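Local coordinates for protein similar to metal-dependent hydrolase (Staphylococcus aureus subsp. aureus Mu50, PDB 3ESH) that is probably a metal-dependent hydrolase of the metallo-beta-lactamase superfamily, though its substrate is not established, at residues L71-K74 with Q75-N78; I146-K149 with S150-D154; D136-H139 with E140-P144. All coordinates share one frame; numbering follows the deposited sequence.

Interaction 1 (L71-K74 with Q75-N78)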
ATOM      1  N   LEU A  71      19.772  22.300 -24.753  1.00 45.14           N
ATOM      2  CA  LEU A  71      18.565  22.074 -25.535  1.00 45.27           C
ATOM      3  C   LEU A  71      18.944  22.172 -27.003  1.00 46.71           C
ATOM      4  O   LEU A  71      19.799  22.970 -27.373  1.00 45.13           O
ATOM      5  CB  LEU A  71      17.492  23.127 -25.210  1.00 44.53           C
ATOM      6  CG  LEU A  71      16.598  22.943 -23.974  1.00 43.29           C
ATOM      7  CD1 LEU A  71      17.441  22.788 -22.738  1.00 39.97           C
ATOM      8  CD2 LEU A  71      15.670  24.142 -23.836  1.00 45.18           C
ATOM      9  N   SER A  72      18.324  21.349 -27.835  1.00 48.50           N
ATOM     10  CA  SER A  72      18.613  21.390 -29.256  1.00 51.73           C
ATOM     11  C   SER A  72      17.922  22.612 -29.850  1.00 54.77           C
ATOM     12  O   SER A  72      17.296  23.402 -29.136  1.00 56.00           O
ATOM     13  CB  SER A  72      18.087  20.133 -29.944  1.00 51.42           C
ATOM     14  OG  SER A  72      16.702  20.261 -30.219  1.00 52.95           O
ATOM     15  N   GLU A  73      18.032  22.756 -31.164  1.00 57.48           N
ATOM     16  CA  GLU A  73      17.425  23.877 -31.863  1.00 58.13           C
ATOM     17  C   GLU A  73      15.923  23.657 -31.897  1.00 58.42           C
ATOM     18  O   GLU A  73      15.143  24.598 -31.763  1.00 59.06           O
ATOM     19  CB  GLU A  73      17.975  23.949 -33.286  1.00 60.35           C
ATOM     20  CG  GLU A  73      18.483  25.321 -33.708  1.00 64.87           C
ATOM     21  CD  GLU A  73      19.413  25.960 -32.682  1.00 68.08           C
ATOM     22  OE1 GLU A  73      20.205  25.228 -32.047  1.00 68.71           O
ATOM     23  OE2 GLU A  73      19.355  27.201 -32.523  1.00 69.32           O
ATOM     24  N   LYS A  74      15.523  22.401 -32.059  1.00 57.41           N
ATOM     25  CA  LYS A  74      14.120  22.053 -32.109  1.00 57.44           C
ATOM     26  C   LYS A  74      13.474  22.234 -30.742  1.00 57.30           C
ATOM     27  O   LYS A  74      12.314  22.641 -30.639  1.00 57.04           O
ATOM     28  CB  LYS A  74      13.956  20.608 -32.570  1.00 57.75           C
ATOM     29  CG  LYS A  74      12.524  20.218 -32.860  1.00 60.39           C
ATOM     30  CD  LYS A  74      12.453  18.821 -33.446  1.00 62.69           C
ATOM     31  CE  LYS A  74      11.025  18.431 -33.792  1.00 63.71           C
ATOM     32  NZ  LYS A  74      10.986  17.089 -34.433  1.00 63.73           N
ATOM     33  N   GLN A  75      14.220  21.929 -29.688  1.00 57.18           N
ATOM     34  CA  GLN A  75      13.684  22.077 -28.341  1.00 55.05           C
ATOM     35  C   GLN A  75      13.636  23.549 -27.944  1.00 55.05           C
ATOM     36  O   GLN A  75      12.703  23.975 -27.277  1.00 56.09           O
ATOM     37  CB  GLN A  75      14.512  21.266 -27.342  1.00 52.84           C
ATOM     38  CG  GLN A  75      14.434  19.769 -27.594  1.00 51.96           C
ATOM     39  CD  GLN A  75      15.174  18.958 -26.558  1.00 51.40           C
ATOM     40  OE1 GLN A  75      16.336  19.217 -26.260  1.00 50.96           O
ATOM     41  NE2 GLN A  75      14.504  17.961 -26.006  1.00 51.49           N
ATOM     42  N   LEU A  76      14.629  24.328 -28.359  1.00 54.43           N
ATOM     43  CA  LEU A  76      14.622  25.741 -28.021  1.00 54.30           C
ATOM     44  C   LEU A  76      13.349  26.370 -28.590  1.00 56.09           C
ATOM     45  O   LEU A  76      12.669  27.137 -27.912  1.00 56.52           O
ATOM     46  CB  LEU A  76      15.859  26.445 -28.573  1.00 50.44           C
ATOM     47  CG  LEU A  76      17.199  26.159 -27.892  1.00 49.49           C
ATOM     48  CD1 LEU A  76      18.312  26.882 -28.625  1.00 47.40           C
ATOM     49  CD2 LEU A  76      17.161  26.608 -26.455  1.00 47.64           C
ATOM     50  N   ARG A  77      13.017  26.037 -29.829  1.00 57.49           N
ATOM     51  CA  ARG A  77      11.815  26.579 -30.446  1.00 60.36           C
ATOM     52  C   ARG A  77      10.527  26.035 -29.814  1.00 60.29           C
ATOM     53  O   ARG A  77       9.636  26.798 -29.445  1.00 59.92           O
ATOM     54  CB  ARG A  77      11.800  26.288 -31.955  1.00 62.43           C
ATOM     55  CG  ARG A  77      12.751  27.143 -32.775  1.00 64.93           C
ATOM     56  CD  ARG A  77      12.295  27.213 -34.230  1.00 65.79           C
ATOM     57  NE  ARG A  77      12.295  25.904 -34.873  1.00 67.59           N
ATOM     58  CZ  ARG A  77      13.396  25.228 -35.186  1.00 67.80           C
ATOM     59  NH1 ARG A  77      14.589  25.743 -34.916  1.00 66.78           N
ATOM     60  NH2 ARG A  77      13.304  24.036 -35.766  1.00 68.12           N
ATOM     61  N   ASN A  78      10.427  24.715 -29.699  1.00 59.95           N
ATOM     62  CA  ASN A  78       9.246  24.098 -29.119  1.00 58.99           C
ATOM     63  C   ASN A  78       8.988  24.546 -27.681  1.00 58.36           C
ATOM     64  O   ASN A  78       7.841  24.540 -27.227  1.00 58.20           O
ATOM     65  CB  ASN A  78       9.372  22.573 -29.131  1.00 60.68           C
ATOM     66  CG  ASN A  78       9.557  22.004 -30.526  1.00 62.14           C
ATOM     67  OD1 ASN A  78       9.302  22.675 -31.528  1.00 63.15           O
ATOM     68  ND2 ASN A  78       9.994  20.750 -30.596  1.00 62.24           N
TER
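Ser72 and Gln75 form a capping box at the start of the short helix 73-78. Ser72 is the N-cap. Its OG accepts from Gln75 N at 3.0 Å, with an N-H...O angle of 159°. The OG sits between the backbone N and the carbonyl carbon (chi1 82°), and this turns it toward the first turn of the helix. In return Gln75 OE1 receives Ser72 N, but this bond is weak at 3.3 Å. The same OE1 is also bonded to Lys155 NZ, so the amide oxygen serves both the cap and a neighbouring loop. The two halves of the box together close the first turn. The helix then begins with Leu76 N bonded to Ser72 O and Arg77 N bonded to Glu73 O.

The tightly packed side is apolar. Leu71 is buried and places CB 3.7 Å from Leu76 CD2. Leu71, just before the N-cap, and Leu76, four residues after it, meet as in a hydrophobic staple beside the capping box. Val81 touches both leucines, and Trp153 touches Leu71 and Gln75.

The other side is loose and faces solvent. Glu73, Lys74, Arg77 and Asn78 are all exposed. Glu73 and Arg77 lie one turn apart with opposite charges, but they do not pair: Glu73 OE2 stays 5.5 Å from Arg77 NH1. The Arg77 chain bends at chi3 (-62°) and folds back over the helix start. One face of its guanidinium then lies over the backbone, with Lys74 CA 4.1 Å above the plane, toward the rim of the group.

Interaction 2 (I146-K149 with S150-D154); sequences IRSK and STYWD
Ser148 meets Tyr152 four residues on, in the loop between helix 135-142 and strand 164-167. Ser148 O takes two backbone donors. Tyr152 N comes nearly head-on to the carbonyl at 2.8 Å, while Thr151 N sits well above the carbonyl plane at 3.2 Å.

The Tyr152 side chain can be followed outward. Its CB lies 3.3 Å from Ser148 O. CG is anti to its own carbonyl carbon (chi1 -68°), which carries the ring back across Ser148. CD2 then meets Ser148 CB at 3.2 Å and lies as near to Ser148 O. CE2 touches the same CB and packs on Glu140. Ser148 OG lies at the ring edge, in the plane. At the tip, OH is hydrogen-bonded to Glu137 on helix 135-142. Ser148 OG is itself held by Glu140 of the same helix.

The turn is also tied at Ser150. Its OG gives a hydrogen bond to Arg147 O at 2.9 Å, and Ser150 N adds a weak one. Farther on, Trp153 NE1 bonds Ser150 O at 2.8 Å, with the oxygen near the indole plane. Lys149 O lies at the same ring's edge, and Phe111 stacks on the indole. Arg147 turns away from the turn and forms a salt bridge with Asp224.

The Tyr152 N to Ser148 O bond closes an alpha-turn over residues 148-152. Thr151 touches His110, and the Tyr152 ring meets it at an angle. With His185 and Asp206, His110 may form a metal site, empty here, as expected for the metallo-beta-lactamase superfamily.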
ATOM      1  N   ILE A 146       6.863   6.109 -20.019  1.00 29.70           N
ATOM      2  CA  ILE A 146       6.475   6.729 -21.297  1.00 31.74           C
ATOM      3  C   ILE A 146       5.987   8.156 -21.201  1.00 33.07           C
ATOM      4  O   ILE A 146       5.943   8.862 -22.211  1.00 34.35           O
ATOM      5  CB  ILE A 146       5.396   5.944 -22.081  1.00 31.99           C
ATOM      6  CG1 ILE A 146       4.171   5.695 -21.209  1.00 30.58           C
ATOM      7  CG2 ILE A 146       6.012   4.682 -22.675  1.00 31.10           C
ATOM      8  CD1 ILE A 146       3.025   5.048 -21.977  1.00 31.04           C
ATOM      9  N   ARG A 147       5.623   8.587 -20.001  1.00 32.87           N
ATOM     10  CA  ARG A 147       5.176   9.949 -19.800  1.00 32.26           C
ATOM     11  C   ARG A 147       6.282  10.877 -19.285  1.00 32.58           C
ATOM     12  O   ARG A 147       6.460  11.962 -19.825  1.00 33.16           O
ATOM     13  CB  ARG A 147       3.970   9.997 -18.844  1.00 33.94           C
ATOM     14  CG  ARG A 147       3.732  11.374 -18.249  1.00 36.41           C
ATOM     15  CD  ARG A 147       2.314  11.555 -17.737  1.00 36.14           C
ATOM     16  NE  ARG A 147       2.213  12.658 -16.785  1.00 35.34           N
ATOM     17  CZ  ARG A 147       1.148  13.442 -16.659  1.00 36.18           C
ATOM     18  NH1 ARG A 147       0.093  13.243 -17.440  1.00 34.58           N
ATOM     19  NH2 ARG A 147       1.134  14.410 -15.741  1.00 32.80           N
ATOM     20  N   SER A 148       7.019  10.480 -18.250  1.00 30.89           N
ATOM     21  CA  SER A 148       8.064  11.351 -17.704  1.00 34.63           C
ATOM     22  C   SER A 148       9.326  11.378 -18.563  1.00 37.60           C
ATOM     23  O   SER A 148      10.269  12.115 -18.292  1.00 37.52           O
ATOM     24  CB  SER A 148       8.415  10.966 -16.252  1.00 32.17           C
ATOM     25  OG  SER A 148       8.841   9.625 -16.125  1.00 34.48           O
ATOM     26  N   LYS A 149       9.308  10.567 -19.609  1.00 40.73           N
ATOM     27  CA  LYS A 149      10.406  10.456 -20.550  1.00 42.33           C
ATOM     28  C   LYS A 149      10.565  11.817 -21.221  1.00 42.81           C
ATOM     29  O   LYS A 149      11.682  12.290 -21.457  1.00 42.12           O
ATOM     30  CB  LYS A 149      10.053   9.397 -21.588  1.00 44.57           C
ATOM     31  CG  LYS A 149      10.988   9.290 -22.760  1.00 50.41           C
ATOM     32  CD  LYS A 149      10.237   8.803 -23.992  1.00 55.10           C
ATOM     33  CE  LYS A 149       9.506   7.482 -23.735  1.00 56.16           C
ATOM     34  NZ  LYS A 149       8.714   6.996 -24.914  1.00 56.80           N
ATOM     35  N   SER A 150       9.430  12.449 -21.510  1.00 42.63           N
ATOM     36  CA  SER A 150       9.434  13.757 -22.158  1.00 41.96           C
ATOM     37  C   SER A 150      10.185  14.860 -21.387  1.00 40.62           C
ATOM     38  O   SER A 150      10.632  15.825 -21.994  1.00 39.84           O
ATOM     39  CB  SER A 150       7.999  14.198 -22.477  1.00 42.91           C
ATOM     40  OG  SER A 150       7.231  14.327 -21.303  1.00 46.09           O
ATOM     41  N   THR A 151      10.331  14.736 -20.069  1.00 39.34           N
ATOM     42  CA  THR A 151      11.091  15.751 -19.319  1.00 39.48           C
ATOM     43  C   THR A 151      12.356  15.233 -18.628  1.00 36.81           C
ATOM     44  O   THR A 151      13.260  16.006 -18.335  1.00 37.58           O
ATOM     45  CB  THR A 151      10.225  16.522 -18.274  1.00 39.71           C
ATOM     46  OG1 THR A 151       9.466  15.603 -17.479  1.00 41.80           O
ATOM     47  CG2 THR A 151       9.287  17.479 -18.979  1.00 39.92           C
ATOM     48  N   TYR A 152      12.424  13.932 -18.367  1.00 35.34           N
ATOM     49  CA  TYR A 152      13.620  13.345 -17.771  1.00 33.62           C
ATOM     50  C   TYR A 152      14.476  12.903 -18.949  1.00 36.88           C
ATOM     51  O   TYR A 152      14.137  11.937 -19.621  1.00 36.76           O
ATOM     52  CB  TYR A 152      13.282  12.132 -16.925  1.00 32.25           C
ATOM     53  CG  TYR A 152      12.511  12.455 -15.665  1.00 29.43           C
ATOM     54  CD1 TYR A 152      12.928  13.471 -14.819  1.00 27.21           C
ATOM     55  CD2 TYR A 152      11.409  11.697 -15.284  1.00 28.77           C
ATOM     56  CE1 TYR A 152      12.271  13.723 -13.623  1.00 26.69           C
ATOM     57  CE2 TYR A 152      10.750  11.936 -14.079  1.00 26.77           C
ATOM     58  CZ  TYR A 152      11.183  12.952 -13.258  1.00 27.98           C
ATOM     59  OH  TYR A 152      10.519  13.228 -12.082  1.00 28.08           O
ATOM     60  N   TRP A 153      15.573  13.615 -19.197  1.00 38.81           N
ATOM     61  CA  TRP A 153      16.436  13.311 -20.332  1.00 39.01           C
ATOM     62  C   TRP A 153      17.784  12.742 -19.958  1.00 40.76           C
ATOM     63  O   TRP A 153      18.429  13.252 -19.039  1.00 40.24           O
ATOM     64  CB  TRP A 153      16.694  14.571 -21.162  1.00 39.97           C
ATOM     65  CG  TRP A 153      15.484  15.391 -21.519  1.00 41.31           C
ATOM     66  CD1 TRP A 153      14.198  14.955 -21.646  1.00 41.28           C
ATOM     67  CD2 TRP A 153      15.481  16.762 -21.920  1.00 39.95           C
ATOM     68  NE1 TRP A 153      13.401  15.962 -22.112  1.00 41.49           N
ATOM     69  CE2 TRP A 153      14.165  17.087 -22.292  1.00 40.97           C
ATOM     70  CE3 TRP A 153      16.474  17.749 -22.010  1.00 41.31           C
ATOM     71  CZ2 TRP A 153      13.804  18.361 -22.747  1.00 39.26           C
ATOM     72  CZ3 TRP A 153      16.118  19.012 -22.463  1.00 39.85           C
ATOM     73  CH2 TRP A 153      14.790  19.304 -22.826  1.00 38.52           C
ATOM     74  N   ASP A 154      18.204  11.697 -20.681  1.00 41.56           N
ATOM     75  CA  ASP A 154      19.508  11.058 -20.469  1.00 43.99           C
ATOM     76  C   ASP A 154      20.538  12.152 -20.687  1.00 43.29           C
ATOM     77  O   ASP A 154      21.558  12.231 -20.000  1.00 43.36           O
ATOM     78  CB  ASP A 154      19.753   9.958 -21.514  1.00 47.62           C
ATOM     79  CG  ASP A 154      18.926   8.715 -21.264  1.00 52.39           C
ATOM     80  OD1 ASP A 154      18.731   7.924 -22.210  1.00 53.57           O
ATOM     81  OD2 ASP A 154      18.485   8.522 -20.116  1.00 58.05           O
TER

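Interaction 3 (D136-H139 with E140-P144)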
ATOM      1  N   ASP A 136      13.682   8.805  -4.747  1.00 30.07           N
ATOM      2  CA  ASP A 136      12.745   8.285  -5.758  1.00 31.62           C
ATOM      3  C   ASP A 136      12.718   9.175  -6.991  1.00 32.11           C
ATOM      4  O   ASP A 136      12.522   8.682  -8.107  1.00 32.96           O
ATOM      5  CB  ASP A 136      11.344   8.153  -5.166  1.00 31.42           C
ATOM      6  CG  ASP A 136      11.309   7.217  -3.985  1.00 31.56           C
ATOM      7  OD1 ASP A 136      11.639   6.033  -4.167  1.00 37.40           O
ATOM      8  OD2 ASP A 136      10.966   7.649  -2.880  1.00 31.88           O
ATOM      9  N   GLU A 137      12.922  10.478  -6.784  1.00 31.60           N
ATOM     10  CA  GLU A 137      12.954  11.435  -7.887  1.00 32.77           C
ATOM     11  C   GLU A 137      14.095  10.999  -8.795  1.00 33.77           C
ATOM     12  O   GLU A 137      13.923  10.871 -10.004  1.00 35.26           O
ATOM     13  CB  GLU A 137      13.235  12.850  -7.365  1.00 31.79           C
ATOM     14  CG  GLU A 137      13.359  13.927  -8.443  1.00 31.53           C
ATOM     15  CD  GLU A 137      12.054  14.155  -9.210  1.00 34.57           C
ATOM     16  OE1 GLU A 137      10.986  14.164  -8.552  1.00 35.18           O
ATOM     17  OE2 GLU A 137      12.087  14.340 -10.459  1.00 32.93           O
ATOM     18  N   TRP A 138      15.254  10.763  -8.187  1.00 33.72           N
ATOM     19  CA  TRP A 138      16.450  10.344  -8.911  1.00 34.02           C
ATOM     20  C   TRP A 138      16.234   9.027  -9.666  1.00 34.53           C
ATOM     21  O   TRP A 138      16.628   8.892 -10.836  1.00 32.79           O
ATOM     22  CB  TRP A 138      17.611  10.218  -7.929  1.00 30.69           C
ATOM     23  CG  TRP A 138      18.846   9.738  -8.554  1.00 29.19           C
ATOM     24  CD1 TRP A 138      19.389   8.487  -8.442  1.00 27.88           C
ATOM     25  CD2 TRP A 138      19.663  10.445  -9.503  1.00 27.95           C
ATOM     26  NE1 TRP A 138      20.482   8.372  -9.274  1.00 29.48           N
ATOM     27  CE2 TRP A 138      20.670   9.554  -9.934  1.00 26.24           C
ATOM     28  CE3 TRP A 138      19.635  11.745 -10.032  1.00 27.77           C
ATOM     29  CZ2 TRP A 138      21.640   9.921 -10.872  1.00 28.45           C
ATOM     30  CZ3 TRP A 138      20.600  12.110 -10.967  1.00 28.34           C
ATOM     31  CH2 TRP A 138      21.587  11.199 -11.379  1.00 27.98           C
ATOM     32  N   HIS A 139      15.601   8.064  -8.992  1.00 34.94           N
ATOM     33  CA  HIS A 139      15.309   6.747  -9.585  1.00 34.74           C
ATOM     34  C   HIS A 139      14.471   6.876 -10.852  1.00 35.77           C
ATOM     35  O   HIS A 139      14.713   6.188 -11.846  1.00 35.14           O
ATOM     36  CB  HIS A 139      14.554   5.850  -8.601  1.00 33.61           C
ATOM     37  CG  HIS A 139      15.395   5.315  -7.486  1.00 35.36           C
ATOM     38  ND1 HIS A 139      14.869   4.578  -6.445  1.00 34.34           N
ATOM     39  CD2 HIS A 139      16.730   5.392  -7.256  1.00 32.73           C
ATOM     40  CE1 HIS A 139      15.841   4.222  -5.624  1.00 32.55           C
ATOM     41  NE2 HIS A 139      16.977   4.704  -6.094  1.00 34.24           N
ATOM     42  N   GLU A 140      13.471   7.750 -10.818  1.00 37.12           N
ATOM     43  CA  GLU A 140      12.644   7.917 -11.997  1.00 37.28           C
ATOM     44  C   GLU A 140      13.397   8.732 -13.048  1.00 36.31           C
ATOM     45  O   GLU A 140      13.229   8.533 -14.251  1.00 36.81           O
ATOM     46  CB  GLU A 140      11.305   8.586 -11.645  1.00 37.73           C
ATOM     47  CG  GLU A 140      10.473   8.870 -12.893  1.00 42.11           C
ATOM     48  CD  GLU A 140       9.024   9.230 -12.602  1.00 41.32           C
ATOM     49  OE1 GLU A 140       8.742   9.752 -11.507  1.00 41.70           O
ATOM     50  OE2 GLU A 140       8.172   9.000 -13.492  1.00 42.45           O
ATOM     51  N   PHE A 141      14.232   9.651 -12.589  1.00 34.77           N
ATOM     52  CA  PHE A 141      15.000  10.472 -13.507  1.00 35.93           C
ATOM     53  C   PHE A 141      15.847   9.599 -14.450  1.00 35.83           C
ATOM     54  O   PHE A 141      15.950   9.889 -15.643  1.00 35.76           O
ATOM     55  CB  PHE A 141      15.912  11.424 -12.735  1.00 35.30           C
ATOM     56  CG  PHE A 141      16.970  12.046 -13.583  1.00 35.45           C
ATOM     57  CD1 PHE A 141      16.621  12.910 -14.616  1.00 34.45           C
ATOM     58  CD2 PHE A 141      18.312  11.742 -13.376  1.00 35.99           C
ATOM     59  CE1 PHE A 141      17.598  13.468 -15.439  1.00 36.96           C
ATOM     60  CE2 PHE A 141      19.302  12.292 -14.195  1.00 36.04           C
ATOM     61  CZ  PHE A 141      18.946  13.156 -15.227  1.00 36.81           C
ATOM     62  N   ILE A 142      16.443   8.536 -13.916  1.00 37.08           N
ATOM     63  CA  ILE A 142      17.269   7.660 -14.732  1.00 36.01           C
ATOM     64  C   ILE A 142      16.476   6.520 -15.341  1.00 36.97           C
ATOM     65  O   ILE A 142      16.954   5.856 -16.250  1.00 38.63           O
ATOM     66  CB  ILE A 142      18.466   7.064 -13.938  1.00 35.22           C
ATOM     67  CG1 ILE A 142      17.966   6.221 -12.781  1.00 34.26           C
ATOM     68  CG2 ILE A 142      19.376   8.187 -13.431  1.00 35.45           C
ATOM     69  CD1 ILE A 142      19.085   5.552 -12.009  1.00 34.87           C
ATOM     70  N   ALA A 143      15.269   6.289 -14.831  1.00 36.15           N
ATOM     71  CA  ALA A 143      14.388   5.236 -15.351  1.00 36.32           C
ATOM     72  C   ALA A 143      12.985   5.816 -15.534  1.00 34.53           C
ATOM     73  O   ALA A 143      12.047   5.419 -14.853  1.00 36.83           O
ATOM     74  CB  ALA A 143      14.346   4.037 -14.381  1.00 37.59           C
ATOM     75  N   PRO A 144      12.835   6.773 -16.456  1.00 32.54           N
ATOM     76  CA  PRO A 144      11.532   7.394 -16.702  1.00 30.64           C
ATOM     77  C   PRO A 144      10.573   6.508 -17.490  1.00 29.85           C
ATOM     78  O   PRO A 144      11.015   5.700 -18.296  1.00 30.28           O
ATOM     79  CB  PRO A 144      11.907   8.658 -17.473  1.00 29.96           C
ATOM     80  CG  PRO A 144      13.083   8.163 -18.314  1.00 31.18           C
ATOM     81  CD  PRO A 144      13.877   7.359 -17.323  1.00 31.15           C
TER
HETATM   82  O   HOH W   1       9.796  11.572  -9.256  1.00 35.30           O
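Glu140 opens the second half of this contact by bonding back to Asp136: its N reaches Asp136 O at 3.0 Å. Its side chain runs out extended. A water donates to Glu140 OE1 and, weakly, to Glu137 OE1, and so bridges the two carboxylates, whose OE1 atoms stand 5.8 Å apart. Glu137 also holds Met109 N and Ser186 OG.

Phe141 is next and is buried. Its N bonds Glu137 O at 2.9 Å, in the carbonyl plane. With CG opposite the backbone N (chi1 165°), the ring swings back toward Trp138, whose CG is likewise anti to its backbone N. Phe141 CD2 comes 3.3 Å from Trp138 CZ3. The ring centroids are 5.1 Å apart and the planes are inclined at 41°, an oblique meeting of rings.

Ile142 follows, with its N bonded to Trp138 O. Its CG2 lies over one face of the indole, 4.2 Å from the centroid of the six-membered ring, in a CH-pi contact. Phe141 and Ile142 thus both pack on Trp138, whose side chain also touches Leu164 and Leu166 of strand 164-167.

Ala143 comes after, its N weakly bonded to His139 O. Earlier in the helix, Asp136 and His139 reach Arg231 and Glu234 of a neighbouring subunit. Helix 135-142 is the helical crossover of the beta-alpha-beta unit formed with strands 130-134 and 164-167.

Interaction 1 is a surface contact at a helix start. Interactions 2 and 3 are partly buried and lie close together, with centres 10 Å apart. Interaction 3 is on helix 135-142, and interaction 2 is in the loop that follows it. They join through two probable hydrogen bonds, Tyr152 OH to Glu137 OE2 at 2.5 Å and Ser148 OG to Glu140 OE2 at 2.8 Å. Interaction 1 meets interaction 2 by packing, with Leu71 and Gln75 against Trp153, but does not touch interaction 3. The chemistry follows place: capping and exposed charges in 1, carbonyl-centred turn bonds in 2, aromatic and CH-pi packing and water-bridged carboxylates in 3.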